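Local atomic coordinates of tryptophanyl-tRNA synthetase (PDB entry 3HV0), a protein that probably catalyses the ATP-dependent attachment of L-tryptophan to tRNA(Trp), as a class I aminoacyl-tRNA synthetase, and binds free tryptophan. Residues 139-143 / 373-377; 289-293 / 348-352; 308-314 / 337-341. All blocks are in the same frame, centred on the assembly; numbering follows the deposited sequence.

Contact 1 (139-143 / 373-377)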
loop_
_atom_site.group_PDB
_atom_site.type_symbol
_atom_site.label_atom_id
_atom_site.label_comp_id
_atom_site.label_asym_id
_atom_site.label_seq_id
_atom_site.Cartn_x
_atom_site.Cartn_y
_atom_site.Cartn_z
ATOM N N MET A 139 8.527 -13.410 15.511
ATOM C CA MET A 139 8.204 -14.684 14.845
ATOM C C MET A 139 8.710 -15.887 15.614
ATOM O O MET A 139 8.020 -16.905 15.686
ATOM C CB MET A 139 8.814 -14.778 13.443
ATOM C CG MET A 139 8.248 -13.810 12.449
ATOM S SD MET A 139 8.633 -14.210 10.736
ATOM C CE MET A 139 8.608 -16.005 10.828
ATOM N N LYS A 140 9.919 -15.772 16.155
ATOM C CA LYS A 140 10.506 -16.831 16.965
ATOM C C LYS A 140 9.645 -17.138 18.196
ATOM O O LYS A 140 9.405 -18.312 18.532
ATOM C CB LYS A 140 11.932 -16.460 17.413
ATOM C CG LYS A 140 12.934 -16.298 16.287
ATOM C CD LYS A 140 14.269 -15.756 16.787
ATOM C CE LYS A 140 15.377 -16.056 15.775
ATOM N NZ LYS A 140 16.694 -15.438 16.111
ATOM N N ASP A 141 9.205 -16.090 18.880
ATOM C CA ASP A 141 8.297 -16.266 20.006
ATOM C C ASP A 141 7.003 -16.904 19.519
ATOM O O ASP A 141 6.403 -17.705 20.214
ATOM C CB ASP A 141 7.927 -14.924 20.639
ATOM C CG ASP A 141 9.104 -14.185 21.230
ATOM O OD1 ASP A 141 9.013 -12.936 21.327
ATOM O OD2 ASP A 141 10.097 -14.827 21.616
ATOM N N ILE A 142 6.549 -16.498 18.333
ATOM C CA ILE A 142 5.290 -17.014 17.805
ATOM C C ILE A 142 5.443 -18.497 17.477
ATOM O O ILE A 142 4.614 -19.308 17.900
ATOM C CB ILE A 142 4.775 -16.197 16.612
ATOM C CG1 ILE A 142 4.268 -14.845 17.116
ATOM C CG2 ILE A 142 3.645 -16.938 15.876
ATOM C CD1 ILE A 142 3.994 -13.826 16.048
ATOM N N ILE A 143 6.521 -18.852 16.783
ATOM C CA ILE A 143 6.785 -20.259 16.421
ATOM C C ILE A 143 7.009 -21.124 17.666
ATOM O O ILE A 143 6.669 -22.316 17.685
ATOM C CB ILE A 143 7.993 -20.381 15.468
ATOM C CG1 ILE A 143 7.667 -19.736 14.118
ATOM C CG2 ILE A 143 8.395 -21.838 15.255
ATOM C CD1 ILE A 143 8.880 -19.321 13.338
ATOM N N VAL A 373 14.181 -22.700 10.264
ATOM C CA VAL A 373 12.848 -22.980 10.758
ATOM C C VAL A 373 11.933 -21.855 10.345
ATOM O O VAL A 373 10.835 -22.087 9.846
ATOM C CB VAL A 373 12.836 -23.150 12.277
ATOM C CG1 VAL A 373 11.416 -23.159 12.783
ATOM C CG2 VAL A 373 13.560 -24.440 12.662
ATOM N N ILE A 374 12.402 -20.628 10.530
ATOM C CA ILE A 374 11.642 -19.450 10.115
ATOM C C ILE A 374 11.228 -19.588 8.664
ATOM O O ILE A 374 10.056 -19.451 8.352
ATOM C CB ILE A 374 12.438 -18.163 10.313
ATOM C CG1 ILE A 374 12.520 -17.845 11.810
ATOM C CG2 ILE A 374 11.783 -17.006 9.565
ATOM C CD1 ILE A 374 13.498 -16.756 12.167
ATOM N N ALA A 375 12.197 -19.906 7.804
ATOM C CA ALA A 375 11.999 -20.114 6.357
ATOM C C ALA A 375 10.838 -21.027 6.027
ATOM O O ALA A 375 10.096 -20.749 5.095
ATOM C CB ALA A 375 13.278 -20.642 5.715
ATOM N N LYS A 376 10.668 -22.113 6.771
ATOM C CA LYS A 376 9.526 -23.005 6.553
ATOM C C LYS A 376 8.182 -22.297 6.773
ATOM O O LYS A 376 7.208 -22.572 6.073
ATOM C CB LYS A 376 9.615 -24.239 7.460
ATOM C CG LYS A 376 10.544 -25.325 6.920
ATOM C CD LYS A 376 10.830 -26.376 7.958
ATOM C CE LYS A 376 11.671 -27.497 7.389
ATOM N NZ LYS A 376 12.049 -28.475 8.467
ATOM N N PHE A 377 8.136 -21.401 7.756
ATOM C CA PHE A 377 6.910 -20.693 8.119
ATOM C C PHE A 377 6.670 -19.521 7.177
ATOM O O PHE A 377 5.529 -19.188 6.817
ATOM C CB PHE A 377 7.000 -20.181 9.564
ATOM C CG PHE A 377 6.757 -21.233 10.605
ATOM C CD1 PHE A 377 5.482 -21.495 11.058
ATOM C CD2 PHE A 377 7.802 -21.941 11.150
ATOM C CE1 PHE A 377 5.254 -22.451 12.025
ATOM C CE2 PHE A 377 7.575 -22.897 12.119
ATOM C CZ PHE A 377 6.296 -23.147 12.552
#
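Ile143 lies against Phe377 where helices 139-143 and 373-377 cross nearly at right angles, at 81°, with local axes 10.9 Å apart. That separation is bridged by apolar side chains. Ile143 CG1 sits over the centre of the Phe377 ring, 3.7 Å from its centroid and 12° off the normal, which defines a CH-pi contact on the face. With CG1 anti to the carbonyl carbon, the other branch lies over the same face but toward the rim, Ile143 CG2 being 3.4 Å from Phe377 CE2. Ile143 CG2 also lies 4.1 Å from Val373 CG1, a methyl that stands at the edge of the ring, in its plane. One turn earlier, the Met139 chain bends at chi3 (34°), and its CE methyl meets Ile374 CG2 at 3.6 Å. Lys140 contributes aliphatic carbon alone: its CE passes 4.1 Å from Ile374 CD1. In the nucleotide-binding, Rossmann-like core of this class I synthetase, helix 128-143 is thereby joined to the near-C-terminal helix 371-378. Strand 152-156, at the sheet edge, completes the cluster, with Ile154 touching Met139, Ile143 and Phe377, while Met139 also reaches Leu114 of strand 110-114.

Contact 2 (289-293 / 348-352)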
loop_
_atom_site.group_PDB
_atom_site.type_symbol
_atom_site.label_atom_id
_atom_site.label_comp_id
_atom_site.label_asym_id
_atom_site.label_seq_id
_atom_site.Cartn_x
_atom_site.Cartn_y
_atom_site.Cartn_z
ATOM N N ILE A 289 5.737 -8.534 39.501
ATOM C CA ILE A 289 4.470 -8.812 40.205
ATOM C C ILE A 289 4.436 -8.044 41.518
ATOM O O ILE A 289 3.446 -7.381 41.851
ATOM C CB ILE A 289 4.234 -10.313 40.595
ATOM C CG1 ILE A 289 4.732 -11.294 39.531
ATOM C CG2 ILE A 289 2.734 -10.556 40.856
ATOM C CD1 ILE A 289 4.075 -11.115 38.175
ATOM N N MET A 290 5.535 -8.154 42.260
ATOM C CA MET A 290 5.599 -7.650 43.630
ATOM C C MET A 290 5.442 -6.137 43.669
ATOM O O MET A 290 4.821 -5.607 44.583
ATOM C CB MET A 290 6.904 -8.087 44.307
ATOM C CG MET A 290 7.021 -9.613 44.476
ATOM S SD MET A 290 5.849 -10.354 45.650
ATOM C CE MET A 290 6.286 -12.098 45.495
ATOM N N LYS A 291 5.976 -5.459 42.654
ATOM C CA LYS A 291 5.998 -3.997 42.608
ATOM C C LYS A 291 4.841 -3.409 41.791
ATOM O O LYS A 291 4.191 -2.462 42.230
ATOM C CB LYS A 291 7.339 -3.502 42.041
ATOM N N TYR A 292 4.574 -3.977 40.620
ATOM C CA TYR A 292 3.635 -3.379 39.653
ATOM C C TYR A 292 2.266 -4.078 39.565
ATOM O O TYR A 292 1.354 -3.565 38.904
ATOM C CB TYR A 292 4.262 -3.350 38.240
ATOM C CG TYR A 292 5.519 -2.502 38.094
ATOM C CD1 TYR A 292 5.439 -1.123 37.909
ATOM C CD2 TYR A 292 6.790 -3.086 38.118
ATOM C CE1 TYR A 292 6.593 -0.344 37.770
ATOM C CE2 TYR A 292 7.948 -2.314 37.984
ATOM C CZ TYR A 292 7.840 -0.943 37.810
ATOM O OH TYR A 292 8.971 -0.161 37.675
ATOM N N ALA A 293 2.127 -5.247 40.194
ATOM C CA ALA A 293 0.879 -6.020 40.120
ATOM C C ALA A 293 -0.106 -5.529 41.162
ATOM O O ALA A 293 0.093 -5.753 42.349
ATOM C CB ALA A 293 1.150 -7.504 40.315
ATOM N N LYS A 348 0.764 -14.014 45.062
ATOM C CA LYS A 348 1.708 -13.433 44.110
ATOM C C LYS A 348 2.870 -14.372 43.830
ATOM O O LYS A 348 3.447 -14.337 42.739
ATOM C CB LYS A 348 2.227 -12.095 44.614
ATOM C CG LYS A 348 1.151 -11.040 44.700
ATOM C CD LYS A 348 1.667 -9.776 45.343
ATOM C CE LYS A 348 2.221 -8.812 44.310
ATOM N NZ LYS A 348 1.121 -8.110 43.574
ATOM N N SER A 349 3.204 -15.211 44.811
ATOM C CA SER A 349 4.280 -16.191 44.648
ATOM C C SER A 349 3.819 -17.354 43.772
ATOM O O SER A 349 4.543 -17.780 42.875
ATOM C CB SER A 349 4.782 -16.693 46.002
ATOM O OG SER A 349 5.595 -17.842 45.844
ATOM N N ILE A 350 2.611 -17.851 44.020
ATOM C CA ILE A 350 2.047 -18.930 43.201
ATOM C C ILE A 350 2.044 -18.557 41.709
ATOM O O ILE A 350 2.414 -19.364 40.854
ATOM C CB ILE A 350 0.609 -19.287 43.644
ATOM C CG1 ILE A 350 0.615 -19.869 45.061
ATOM C CG2 ILE A 350 -0.001 -20.288 42.685
ATOM C CD1 ILE A 350 -0.757 -20.005 45.691
ATOM N N LEU A 351 1.623 -17.328 41.417
ATOM C CA LEU A 351 1.634 -16.770 40.053
ATOM C C LEU A 351 3.037 -16.672 39.454
ATOM O O LEU A 351 3.238 -17.005 38.286
ATOM C CB LEU A 351 0.998 -15.379 40.053
ATOM C CG LEU A 351 1.131 -14.557 38.780
ATOM C CD1 LEU A 351 0.525 -15.293 37.595
ATOM C CD2 LEU A 351 0.474 -13.222 38.975
ATOM N N VAL A 352 3.993 -16.194 40.251
ATOM C CA VAL A 352 5.400 -16.104 39.836
ATOM C C VAL A 352 5.930 -17.455 39.356
ATOM O O VAL A 352 6.545 -17.533 38.286
ATOM C CB VAL A 352 6.320 -15.570 40.985
ATOM C CG1 VAL A 352 7.812 -15.804 40.669
ATOM C CG2 VAL A 352 6.051 -14.082 41.248
#
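Bends at chi3 (91°) and chi4 (77°) turn the end of Lys348 back against the end of helix 282-292, carrying NZ to Ala293 O and close to Ile289 O. The setting is a helix-helix contact in the helical domain that follows the Rossmann-like core and in this family carries the anticodon-binding region. Lys348 NZ lies 2.8 Å from Ala293 O, in a hydrogen bond of weak geometry; its approach to Ile289 O is also weak and less certain, because the position of that oxygen is doubtful. An amine beside carbonyl oxygens at this helix end is consistent with a charged lysine. Ala293 is the first residue to leave helical backbone angles, which places the amine at the point where the helix stops. The lysine's aliphatic part runs counter to Met290, with Lys348 CE 3.6 Å from Met290 CA and Lys348 CB 4.2 Å from Met290 SD. Beside this polar end, one branch of Ile289 lies between Lys348 and Leu351, with Ile289 CG2 4.0 Å from Leu351 CD2. Ser316 of helix 315-323 touches Ile289, Lys348 and Leu351. The other branch packs closer, with Ile289 CG1 3.5 Å from Val352 CG2.

Contact 3 (308-314 / 337-341)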
loop_
_atom_site.group_PDB
_atom_site.type_symbol
_atom_site.label_atom_id
_atom_site.label_comp_id
_atom_site.label_asym_id
_atom_site.label_seq_id
_atom_site.Cartn_x
_atom_site.Cartn_y
_atom_site.Cartn_z
ATOM N N GLY A 308 -10.753 -10.065 54.268
ATOM C CA GLY A 308 -10.566 -10.736 52.986
ATOM C C GLY A 308 -10.100 -9.838 51.846
ATOM O O GLY A 308 -9.782 -8.666 52.044
ATOM N N ALA A 309 -10.081 -10.403 50.639
ATOM C CA ALA A 309 -9.572 -9.729 49.435
ATOM C C ALA A 309 -10.623 -9.628 48.309
ATOM O O ALA A 309 -11.565 -10.426 48.239
ATOM C CB ALA A 309 -8.329 -10.456 48.921
ATOM N N ASN A 310 -10.420 -8.652 47.422
ATOM C CA ASN A 310 -11.300 -8.396 46.273
ATOM C C ASN A 310 -10.715 -8.973 44.974
ATOM O O ASN A 310 -9.795 -8.397 44.389
ATOM C CB ASN A 310 -11.525 -6.884 46.129
ATOM C CG ASN A 310 -12.493 -6.525 45.018
ATOM O OD1 ASN A 310 -12.554 -7.178 43.979
ATOM N ND2 ASN A 310 -13.249 -5.463 45.230
ATOM N N LEU A 311 -11.290 -10.087 44.518
ATOM C CA LEU A 311 -10.769 -10.850 43.380
ATOM C C LEU A 311 -10.964 -10.162 42.039
ATOM O O LEU A 311 -10.265 -10.468 41.080
ATOM C CB LEU A 311 -11.409 -12.240 43.318
ATOM C CG LEU A 311 -10.932 -13.257 44.359
ATOM C CD1 LEU A 311 -11.604 -13.019 45.710
ATOM C CD2 LEU A 311 -11.213 -14.667 43.893
ATOM N N ASP A 312 -11.913 -9.241 41.958
ATOM C CA ASP A 312 -12.182 -8.546 40.696
ATOM C C ASP A 312 -11.109 -7.507 40.345
ATOM O O ASP A 312 -10.883 -7.217 39.166
ATOM C CB ASP A 312 -13.573 -7.908 40.726
ATOM C CG ASP A 312 -14.680 -8.941 40.624
ATOM O OD1 ASP A 312 -15.117 -9.473 41.664
ATOM O OD2 ASP A 312 -15.114 -9.228 39.493
ATOM N N VAL A 313 -10.455 -6.962 41.370
ATOM C CA VAL A 313 -9.383 -5.975 41.191
ATOM C C VAL A 313 -7.968 -6.567 41.282
ATOM O O VAL A 313 -7.021 -5.950 40.798
ATOM C CB VAL A 313 -9.492 -4.846 42.227
ATOM C CG1 VAL A 313 -10.829 -4.136 42.090
ATOM C CG2 VAL A 313 -9.301 -5.394 43.637
ATOM N N ASP A 314 -7.825 -7.740 41.907
ATOM C CA ASP A 314 -6.510 -8.369 42.085
ATOM C C ASP A 314 -5.937 -8.901 40.760
ATOM O O ASP A 314 -6.466 -9.848 40.166
ATOM C CB ASP A 314 -6.554 -9.483 43.133
ATOM C CG ASP A 314 -5.162 -9.975 43.512
ATOM O OD1 ASP A 314 -4.550 -9.431 44.464
ATOM O OD2 ASP A 314 -4.664 -10.900 42.843
ATOM N N TYR A 337 -8.061 -17.058 49.365
ATOM C CA TYR A 337 -7.638 -15.651 49.211
ATOM C C TYR A 337 -8.802 -14.670 49.398
ATOM O O TYR A 337 -8.606 -13.531 49.827
ATOM C CB TYR A 337 -6.984 -15.437 47.840
ATOM C CG TYR A 337 -6.336 -14.074 47.624
ATOM C CD1 TYR A 337 -5.528 -13.491 48.602
ATOM C CD2 TYR A 337 -6.499 -13.388 46.426
ATOM C CE1 TYR A 337 -4.927 -12.248 48.401
ATOM C CE2 TYR A 337 -5.893 -12.150 46.210
ATOM C CZ TYR A 337 -5.110 -11.582 47.196
ATOM O OH TYR A 337 -4.511 -10.353 46.978
ATOM N N SER A 338 -10.006 -15.119 49.057
ATOM C CA SER A 338 -11.230 -14.382 49.358
ATOM C C SER A 338 -11.502 -14.303 50.874
ATOM O O SER A 338 -11.802 -13.237 51.408
ATOM C CB SER A 338 -12.416 -15.049 48.657
ATOM O OG SER A 338 -13.650 -14.696 49.252
ATOM N N SER A 339 -11.398 -15.439 51.555
ATOM C CA SER A 339 -11.823 -15.550 52.943
ATOM C C SER A 339 -10.782 -15.027 53.927
ATOM O O SER A 339 -11.079 -14.855 55.114
ATOM C CB SER A 339 -12.160 -17.005 53.269
ATOM O OG SER A 339 -11.049 -17.853 53.045
ATOM N N GLY A 340 -9.565 -14.792 53.445
ATOM C CA GLY A 340 -8.493 -14.234 54.271
ATOM C C GLY A 340 -7.522 -15.240 54.863
ATOM O O GLY A 340 -6.692 -14.869 55.691
ATOM N N GLU A 341 -7.609 -16.505 54.450
ATOM C CA GLU A 341 -6.619 -17.514 54.860
ATOM C C GLU A 341 -5.548 -17.704 53.778
ATOM O O GLU A 341 -4.991 -18.789 53.592
ATOM C CB GLU A 341 -7.283 -18.847 55.248
ATOM C CG GLU A 341 -8.044 -19.560 54.137
ATOM C CD GLU A 341 -8.467 -20.963 54.514
ATOM O OE1 GLU A 341 -7.667 -21.679 55.144
ATOM O OE2 GLU A 341 -9.598 -21.357 54.164
#
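Tyr337, on the last turn of helix 327-339, receives Ala309 on its ring and Asp314 at its hydroxyl, tying a loop with an Asx turn and a helix N-cap to the end of that helix. The apolar part is a CH-pi contact: Ala309 CB stands over the ring centre, 3.8 Å from the centroid and 12° off the normal. Farther along, Leu311 CD1 rests 3.7 Å from Ser338 CB. Among the polar contacts, Tyr337 OH donates to Asp314 OD1 at 2.7 Å, meeting the oxygen from 55° above the carboxylate plane. The two flat groups are steeply inclined, and the carboxyl carbon lies at the ring edge. A chi1 of -170° swings the Asp314 carboxylate to the tyrosine, where its oxygens have further partners: OD2 caps helix 315-323 at Trp317 N, while OD1 also accepts from Gly296 N. This shared grip would fix the tyrosine's hydroxyl near the start of helix 315-323. Backbone contacts are looser. Ala309 N makes a weak bond of 3.4 Å to Ser338 O, and Gly308 CA offers a CH to that oxygen at 3.2 Å. Gly340, with positive phi, is the first residue to leave helical angles, and its N lies near Gly308 CA. Within the loop, the Asx turn is closed by Asp312 N and Asn310 OD1, 3.0 Å apart and in the carbonyl plane.

Contact 1 is buried and wholly apolar across its segments, set against the central sheet, whereas contacts 2 and 3 are partly buried in the helical region farther from the chain's centre. Centres of contacts 1 and 2 lie 31 Å apart, yet helix 344-367, used in contact 2, leads along the chain to helix 371-378 of contact 1. Contacts 2 and 3 are neighbours, with centres 15 Å apart and nearest atoms about 6 Å apart. Helix 315-323 links them: its Ser316 touches contact 2, and Asp314 of contact 3 caps its start. Their polar chemistry differs, a lysine amine weakly bonded to a carbonyl just past a helix end in one and a tyrosine-carboxylate bond in the other.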